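PDB 6CHJ: diacylglycerol O-acyltransferase, which probably transfers acyl groups from acyl-CoA to diacylglycerol to make triacylglycerol, and is a wax ester synthase of the long-chain O-acyltransferase family. Local coordinates for residues 226-238 and 367-379. Numbering follows the deposited sequence.
Sequences APRCMLNQKITGS and LAPKWQTFNVVIS
Asn375 and Asn232 grip each other through two hydrogen bonds, their amide planes 55° apart. Asn375 ND2 donates to Asn232 OD1 over 3.0 Å, reaching the oxygen from above its carbonyl plane, and Asn232 ND2 returns a bond of 2.9 Å to the backbone O of Asn375. The other N-H of Asn375 ND2 goes to Pro227 O (2.9 Å), lying in that carbonyl's plane but noticeably bent at the hydrogen (134°). With CG anti to its carbonyl carbon (chi1 -54°), Asn375 swings its amide between Pro227 and Asn232; Val290 N binds OD1, so both ends of the buried amide are held. Asn232 ND2 also donates to Arg407 O. An alanine in place of Asn232 would probably leave Asn375 O, Arg407 O and one N-H of the Asn375 amide without these partners. Gln372, bent at chi2, lays its amide obliquely against that of Asn232 and donates from NE2 to Phe374 O, 2.7 Å away and nearly in line with the carbonyl. A water bonded to Asn232 O reaches Gln372 OE1 more weakly. Here the loop between helix 200-212 and strand 239-247, with a type I turn from Cys229 to Asn232, from the catalytic-domain family region meets the residues of the C-terminal family region that lead into strand 376-380, an inner strand of a mixed sheet to which strand 239-247 also belongs. Farther out, the Ala226 methyl sits 3.4 Å from Thr373 C, and Pro227 CD rests beside Asn375 OD1. Pro369 lies over one face of the Arg228 guanidinium, toward its rim, with its CG 3.3 Å from Arg228 NH2. On the buried side, Leu231 CD1 touches Val376 CB loosely at 4.4 Å, while the leucine also packs on Leu274 of helix 262-280.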
ATOM      1  N   ALA B 226       6.920 -29.293  16.929  1.00 47.89           N
ATOM      2  CA  ALA B 226       6.865 -27.834  17.044  1.00 52.16           C
ATOM      3  C   ALA B 226       5.733 -27.362  17.957  1.00 53.14           C
ATOM      4  O   ALA B 226       4.554 -27.641  17.699  1.00 57.82           O
ATOM      5  CB  ALA B 226       6.728 -27.191  15.663  1.00 46.81           C
ATOM      6  N   PRO B 227       6.093 -26.609  18.992  1.00 50.77           N
ATOM      7  CA  PRO B 227       5.113 -26.191  20.006  1.00 46.08           C
ATOM      8  C   PRO B 227       4.190 -25.071  19.541  1.00 52.52           C
ATOM      9  O   PRO B 227       4.511 -24.258  18.671  1.00 54.87           O
ATOM     10  CB  PRO B 227       5.998 -25.690  21.155  1.00 47.15           C
ATOM     11  CG  PRO B 227       7.250 -25.209  20.462  1.00 51.53           C
ATOM     12  CD  PRO B 227       7.459 -26.139  19.289  1.00 44.47           C
ATOM     13  N   ARG B 228       3.022 -25.020  20.167  1.00 49.42           N
ATOM     14  CA  ARG B 228       2.206 -23.833  20.047  1.00 51.72           C
ATOM     15  C   ARG B 228       3.023 -22.633  20.512  1.00 55.38           C
ATOM     16  O   ARG B 228       3.741 -22.700  21.512  1.00 55.65           O
ATOM     17  CB  ARG B 228       0.919 -23.989  20.854  1.00 58.01           C
ATOM     18  CG  ARG B 228      -0.175 -24.772  20.099  1.00 69.46           C
ATOM     19  CD  ARG B 228      -1.546 -24.699  20.774  1.00 73.83           C
ATOM     20  NE  ARG B 228      -2.626 -24.443  19.815  1.00 85.71           N
ATOM     21  CZ  ARG B 228      -3.696 -25.226  19.645  1.00 80.77           C
ATOM     22  NH1 ARG B 228      -3.841 -26.325  20.375  1.00 78.52           N
ATOM     23  NH2 ARG B 228      -4.626 -24.907  18.746  1.00 71.78           N
ATOM     24  N   CYS B 229       2.949 -21.547  19.747  1.00 59.09           N
ATOM     25  CA  CYS B 229       3.833 -20.405  19.936  1.00 53.32           C
ATOM     26  C   CYS B 229       3.155 -19.146  19.429  1.00 53.72           C
ATOM     27  O   CYS B 229       2.352 -19.188  18.490  1.00 51.61           O
ATOM     28  CB  CYS B 229       5.161 -20.597  19.205  1.00 50.29           C
ATOM     29  SG  CYS B 229       6.338 -19.266  19.485  1.00 53.43           S
ATOM     30  N   MET B 230       3.507 -18.021  20.051  1.00 51.58           N
ATOM     31  CA  MET B 230       2.937 -16.738  19.661  1.00 49.73           C
ATOM     32  C   MET B 230       3.299 -16.361  18.218  1.00 53.35           C
ATOM     33  O   MET B 230       2.540 -15.639  17.563  1.00 49.44           O
ATOM     34  CB  MET B 230       3.375 -15.656  20.656  1.00 44.40           C
ATOM     35  CG  MET B 230       4.555 -14.838  20.219  1.00 54.20           C
ATOM     36  SD  MET B 230       5.116 -13.593  21.426  1.00 66.93           S
ATOM     37  CE  MET B 230       4.037 -12.199  21.130  1.00 57.81           C
ATOM     38  N   LEU B 231       4.432 -16.848  17.689  1.00 50.60           N
ATOM     39  CA  LEU B 231       4.727 -16.646  16.268  1.00 49.02           C
ATOM     40  C   LEU B 231       3.716 -17.330  15.345  1.00 52.88           C
ATOM     41  O   LEU B 231       3.703 -17.050  14.143  1.00 51.39           O
ATOM     42  CB  LEU B 231       6.126 -17.171  15.921  1.00 44.60           C
ATOM     43  CG  LEU B 231       7.313 -16.765  16.808  1.00 53.60           C
ATOM     44  CD1 LEU B 231       8.609 -17.347  16.288  1.00 50.74           C
ATOM     45  CD2 LEU B 231       7.452 -15.264  16.917  1.00 52.12           C
ATOM     46  N   ASN B 232       2.871 -18.220  15.854  1.00 54.55           N
ATOM     47  CA  ASN B 232       2.176 -19.111  14.938  1.00 54.28           C
ATOM     48  C   ASN B 232       0.664 -18.960  15.053  1.00 53.76           C
ATOM     49  O   ASN B 232      -0.056 -19.894  15.414  1.00 60.67           O
ATOM     50  CB  ASN B 232       2.665 -20.548  15.186  1.00 47.84           C
ATOM     51  CG  ASN B 232       4.185 -20.666  15.060  1.00 50.58           C
ATOM     52  OD1 ASN B 232       4.894 -20.867  16.051  1.00 58.09           O
ATOM     53  ND2 ASN B 232       4.690 -20.519  13.842  1.00 47.46           N
ATOM     54  N   GLN B 233       0.177 -17.782  14.704  1.00 52.86           N
ATOM     55  CA  GLN B 233      -1.233 -17.459  14.801  1.00 54.66           C
ATOM     56  C   GLN B 233      -1.611 -16.620  13.583  1.00 51.73           C
ATOM     57  O   GLN B 233      -0.754 -16.221  12.794  1.00 51.79           O
ATOM     58  CB  GLN B 233      -1.530 -16.725  16.121  1.00 52.63           C
ATOM     59  CG  GLN B 233      -0.364 -15.849  16.586  1.00 57.97           C
ATOM     60  CD  GLN B 233      -0.606 -15.172  17.939  1.00 63.74           C
ATOM     61  OE1 GLN B 233      -1.745 -14.871  18.303  1.00 67.11           O
ATOM     62  NE2 GLN B 233       0.470 -14.938  18.690  1.00 58.07           N
ATOM     63  N   LYS B 234      -2.906 -16.381  13.417  1.00 49.32           N
ATOM     64  CA  LYS B 234      -3.386 -15.561  12.312  1.00 52.52           C
ATOM     65  C   LYS B 234      -2.851 -14.130  12.440  1.00 57.40           C
ATOM     66  O   LYS B 234      -2.717 -13.584  13.542  1.00 58.33           O
ATOM     67  CB  LYS B 234      -4.923 -15.561  12.277  1.00 49.03           C
ATOM     68  CG  LYS B 234      -5.547 -16.894  11.770  1.00 59.26           C
ATOM     69  CD  LYS B 234      -7.082 -16.851  11.686  1.00 60.75           C
ATOM     70  CE  LYS B 234      -7.641 -17.803  10.595  1.00 79.03           C
ATOM     71  NZ  LYS B 234      -8.116 -17.103   9.342  1.00 77.07           N
ATOM     72  N   ILE B 235      -2.552 -13.510  11.301  1.00 52.35           N
ATOM     73  CA  ILE B 235      -1.813 -12.258  11.286  1.00 51.34           C
ATOM     74  C   ILE B 235      -2.650 -11.179  10.603  1.00 52.46           C
ATOM     75  O   ILE B 235      -3.661 -11.449   9.962  1.00 48.87           O
ATOM     76  CB  ILE B 235      -0.441 -12.398  10.599  1.00 45.59           C
ATOM     77  CG1 ILE B 235      -0.630 -12.796   9.140  1.00 50.71           C
ATOM     78  CG2 ILE B 235       0.410 -13.429  11.310  1.00 47.44           C
ATOM     79  CD1 ILE B 235       0.608 -12.606   8.286  1.00 45.63           C
ATOM     80  N   THR B 236      -2.215  -9.939  10.790  1.00 51.08           N
ATOM     81  CA  THR B 236      -2.683  -8.797  10.028  1.00 50.97           C
ATOM     82  C   THR B 236      -1.762  -8.550   8.837  1.00 48.48           C
ATOM     83  O   THR B 236      -0.695  -9.157   8.698  1.00 43.29           O
ATOM     84  CB  THR B 236      -2.718  -7.554  10.905  1.00 53.50           C
ATOM     85  OG1 THR B 236      -1.369  -7.115  11.123  1.00 49.84           O
ATOM     86  CG2 THR B 236      -3.352  -7.872  12.252  1.00 53.26           C
ATOM     87  N   GLY B 237      -2.177  -7.628   7.979  1.00 47.34           N
ATOM     88  CA  GLY B 237      -1.367  -7.249   6.845  1.00 52.99           C
ATOM     89  C   GLY B 237      -0.343  -6.152   7.089  1.00 52.12           C
ATOM     90  O   GLY B 237       0.297  -5.706   6.129  1.00 56.54           O
ATOM     91  N   SER B 238      -0.167  -5.691   8.324  1.00 43.73           N
ATOM     92  CA  SER B 238       0.812  -4.653   8.617  1.00 50.66           C
ATOM     93  C   SER B 238       2.125  -5.305   9.032  1.00 51.07           C
ATOM     94  O   SER B 238       2.135  -6.335   9.718  1.00 49.72           O
ATOM     95  CB  SER B 238       0.315  -3.696   9.708  1.00 50.62           C
ATOM     96  OG  SER B 238       0.106  -4.378  10.936  1.00 57.62           O
ATOM     97  N   LEU B 367      -6.426 -25.723  11.089  1.00 58.29           N
ATOM     98  CA  LEU B 367      -7.228 -26.773  11.716  1.00 62.36           C
ATOM     99  C   LEU B 367      -6.408 -27.953  12.222  1.00 60.36           C
ATOM    100  O   LEU B 367      -6.997 -28.980  12.576  1.00 61.80           O
ATOM    101  CB  LEU B 367      -8.291 -27.288  10.744  1.00 56.15           C
ATOM    102  CG  LEU B 367      -9.384 -26.270  10.459  1.00 59.65           C
ATOM    103  CD1 LEU B 367     -10.472 -26.888   9.585  1.00 60.34           C
ATOM    104  CD2 LEU B 367      -9.934 -25.752  11.782  1.00 57.63           C
ATOM    105  N   ALA B 368      -5.065 -27.834  12.266  1.00 53.68           N
ATOM    106  CA  ALA B 368      -4.192 -28.924  12.686  1.00 49.72           C
ATOM    107  C   ALA B 368      -2.951 -28.430  13.458  1.00 51.41           C
ATOM    108  O   ALA B 368      -1.808 -28.682  13.041  1.00 42.33           O
ATOM    109  CB  ALA B 368      -3.798 -29.745  11.448  1.00 46.97           C
ATOM    110  N   PRO B 369      -3.142 -27.776  14.618  1.00 51.17           N
ATOM    111  CA  PRO B 369      -2.004 -27.187  15.350  1.00 49.29           C
ATOM    112  C   PRO B 369      -0.865 -28.151  15.644  1.00 54.58           C
ATOM    113  O   PRO B 369       0.313 -27.755  15.641  1.00 49.98           O
ATOM    114  CB  PRO B 369      -2.655 -26.691  16.652  1.00 55.01           C
ATOM    115  CG  PRO B 369      -3.957 -27.425  16.760  1.00 59.66           C
ATOM    116  CD  PRO B 369      -4.413 -27.586  15.342  1.00 57.58           C
ATOM    117  N   LYS B 370      -1.189 -29.412  15.918  1.00 54.91           N
ATOM    118  CA  LYS B 370      -0.158 -30.407  16.151  1.00 55.68           C
ATOM    119  C   LYS B 370       0.729 -30.621  14.927  1.00 52.75           C
ATOM    120  O   LYS B 370       1.818 -31.189  15.061  1.00 54.84           O
ATOM    121  CB  LYS B 370      -0.798 -31.732  16.564  1.00 53.30           C
ATOM    122  CG  LYS B 370      -1.125 -31.858  18.052  1.00 64.38           C
ATOM    123  CD  LYS B 370      -1.927 -33.157  18.325  1.00 71.77           C
ATOM    124  CE  LYS B 370      -1.322 -33.982  19.459  1.00 75.37           C
ATOM    125  NZ  LYS B 370      -1.580 -35.462  19.340  1.00 77.88           N
ATOM    126  N   TRP B 371       0.296 -30.196  13.741  1.00 52.34           N
ATOM    127  CA  TRP B 371       1.075 -30.376  12.518  1.00 58.12           C
ATOM    128  C   TRP B 371       1.925 -29.149  12.166  1.00 57.12           C
ATOM    129  O   TRP B 371       2.514 -29.121  11.083  1.00 58.93           O
ATOM    130  CB  TRP B 371       0.153 -30.740  11.325  1.00 52.53           C
ATOM    131  CG  TRP B 371      -0.428 -32.162  11.380  1.00 55.81           C
ATOM    132  CD1 TRP B 371      -0.047 -33.169  12.230  1.00 50.34           C
ATOM    133  CD2 TRP B 371      -1.491 -32.713  10.566  1.00 56.43           C
ATOM    134  NE1 TRP B 371      -0.803 -34.289  12.005  1.00 54.89           N
ATOM    135  CE2 TRP B 371      -1.696 -34.044  10.994  1.00 58.81           C
ATOM    136  CE3 TRP B 371      -2.285 -32.212   9.529  1.00 59.34           C
ATOM    137  CZ2 TRP B 371      -2.661 -34.882  10.415  1.00 47.15           C
ATOM    138  CZ3 TRP B 371      -3.248 -33.054   8.955  1.00 59.53           C
ATOM    139  CH2 TRP B 371      -3.419 -34.371   9.402  1.00 59.45           C
ATOM    140  N   GLN B 372       2.002 -28.145  13.056  1.00 53.56           N
ATOM    141  CA  GLN B 372       2.716 -26.906  12.737  1.00 54.40           C
ATOM    142  C   GLN B 372       4.119 -27.179  12.188  1.00 50.62           C
ATOM    143  O   GLN B 372       4.536 -26.545  11.213  1.00 49.18           O
ATOM    144  CB  GLN B 372       2.779 -26.002  13.976  1.00 53.16           C
ATOM    145  CG  GLN B 372       3.682 -24.765  13.830  1.00 49.84           C
ATOM    146  CD  GLN B 372       3.040 -23.648  13.028  1.00 47.78           C
ATOM    147  OE1 GLN B 372       1.880 -23.293  13.255  1.00 48.03           O
ATOM    148  NE2 GLN B 372       3.787 -23.098  12.069  1.00 45.29           N
ATOM    149  N   THR B 373       4.859 -28.111  12.811  1.00 52.51           N
ATOM    150  CA  THR B 373       6.119 -28.669  12.306  1.00 48.71           C
ATOM    151  C   THR B 373       7.299 -27.693  12.353  1.00 47.80           C
ATOM    152  O   THR B 373       8.453 -28.106  12.519  1.00 50.14           O
ATOM    153  CB  THR B 373       5.930 -29.187  10.870  1.00 51.12           C
ATOM    154  OG1 THR B 373       4.745 -29.989  10.796  1.00 51.68           O
ATOM    155  CG2 THR B 373       7.126 -30.011  10.419  1.00 49.91           C
ATOM    156  N   PHE B 374       7.053 -26.403  12.168  1.00 49.79           N
ATOM    157  CA  PHE B 374       8.127 -25.456  12.384  1.00 51.32           C
ATOM    158  C   PHE B 374       7.522 -24.125  12.784  1.00 51.35           C
ATOM    159  O   PHE B 374       6.414 -23.778  12.375  1.00 50.74           O
ATOM    160  CB  PHE B 374       9.060 -25.313  11.163  1.00 52.92           C
ATOM    161  CG  PHE B 374       8.362 -24.934   9.883  1.00 49.76           C
ATOM    162  CD1 PHE B 374       8.202 -23.599   9.539  1.00 47.44           C
ATOM    163  CD2 PHE B 374       7.915 -25.916   8.997  1.00 51.55           C
ATOM    164  CE1 PHE B 374       7.573 -23.239   8.344  1.00 51.94           C
ATOM    165  CE2 PHE B 374       7.291 -25.571   7.797  1.00 55.30           C
ATOM    166  CZ  PHE B 374       7.118 -24.225   7.468  1.00 50.11           C
ATOM    167  N   ASN B 375       8.258 -23.394  13.611  1.00 52.69           N
ATOM    168  CA  ASN B 375       7.735 -22.148  14.135  1.00 49.99           C
ATOM    169  C   ASN B 375       8.176 -20.945  13.327  1.00 47.48           C
ATOM    170  O   ASN B 375       7.520 -19.902  13.410  1.00 45.91           O
ATOM    171  CB  ASN B 375       8.154 -21.984  15.596  1.00 52.06           C
ATOM    172  CG  ASN B 375       7.754 -23.184  16.455  1.00 49.13           C
ATOM    173  OD1 ASN B 375       8.498 -24.161  16.557  1.00 48.74           O
ATOM    174  ND2 ASN B 375       6.584 -23.106  17.075  1.00 45.82           N
ATOM    175  N   VAL B 376       9.221 -21.075  12.509  1.00 47.13           N
ATOM    176  CA  VAL B 376       9.762 -19.933  11.780  1.00 49.35           C
ATOM    177  C   VAL B 376      10.622 -20.437  10.627  1.00 48.06           C
ATOM    178  O   VAL B 376      11.180 -21.534  10.684  1.00 52.67           O
ATOM    179  CB  VAL B 376      10.559 -19.026  12.755  1.00 48.70           C
ATOM    180  CG1 VAL B 376      11.645 -19.836  13.469  1.00 46.60           C
ATOM    181  CG2 VAL B 376      11.145 -17.824  12.034  1.00 49.12           C
ATOM    182  N   VAL B 377      10.740 -19.623   9.582  1.00 51.97           N
ATOM    183  CA  VAL B 377      11.689 -19.844   8.491  1.00 49.07           C
ATOM    184  C   VAL B 377      12.941 -19.036   8.777  1.00 51.00           C
ATOM    185  O   VAL B 377      12.854 -17.857   9.124  1.00 53.32           O
ATOM    186  CB  VAL B 377      11.084 -19.440   7.136  1.00 45.51           C
ATOM    187  CG1 VAL B 377      12.147 -19.547   6.019  1.00 43.16           C
ATOM    188  CG2 VAL B 377       9.859 -20.312   6.838  1.00 44.92           C
ATOM    189  N   ILE B 378      14.103 -19.663   8.652  1.00 55.18           N
ATOM    190  CA  ILE B 378      15.382 -18.969   8.725  1.00 52.50           C
ATOM    191  C   ILE B 378      16.118 -19.275   7.427  1.00 55.91           C
ATOM    192  O   ILE B 378      16.722 -20.347   7.284  1.00 60.40           O
ATOM    193  CB  ILE B 378      16.217 -19.387   9.940  1.00 56.23           C
ATOM    194  CG1 ILE B 378      15.407 -19.289  11.237  1.00 53.67           C
ATOM    195  CG2 ILE B 378      17.473 -18.520  10.015  1.00 55.55           C
ATOM    196  CD1 ILE B 378      16.244 -19.567  12.520  1.00 46.96           C
ATOM    197  N   SER B 379      16.072 -18.342   6.480  1.00 53.79           N
ATOM    198  CA  SER B 379      16.633 -18.544   5.154  1.00 55.43           C
ATOM    199  C   SER B 379      17.988 -17.864   5.050  1.00 63.46           C
ATOM    200  O   SER B 379      18.181 -16.759   5.560  1.00 59.65           O
ATOM    201  CB  SER B 379      15.703 -17.998   4.078  1.00 57.44           C
ATOM    202  OG  SER B 379      15.819 -18.771   2.901  1.00 70.01           O
TER
HETATM  203  O   HOH W   1      -0.958 -22.625  14.842  1.00 58.41           O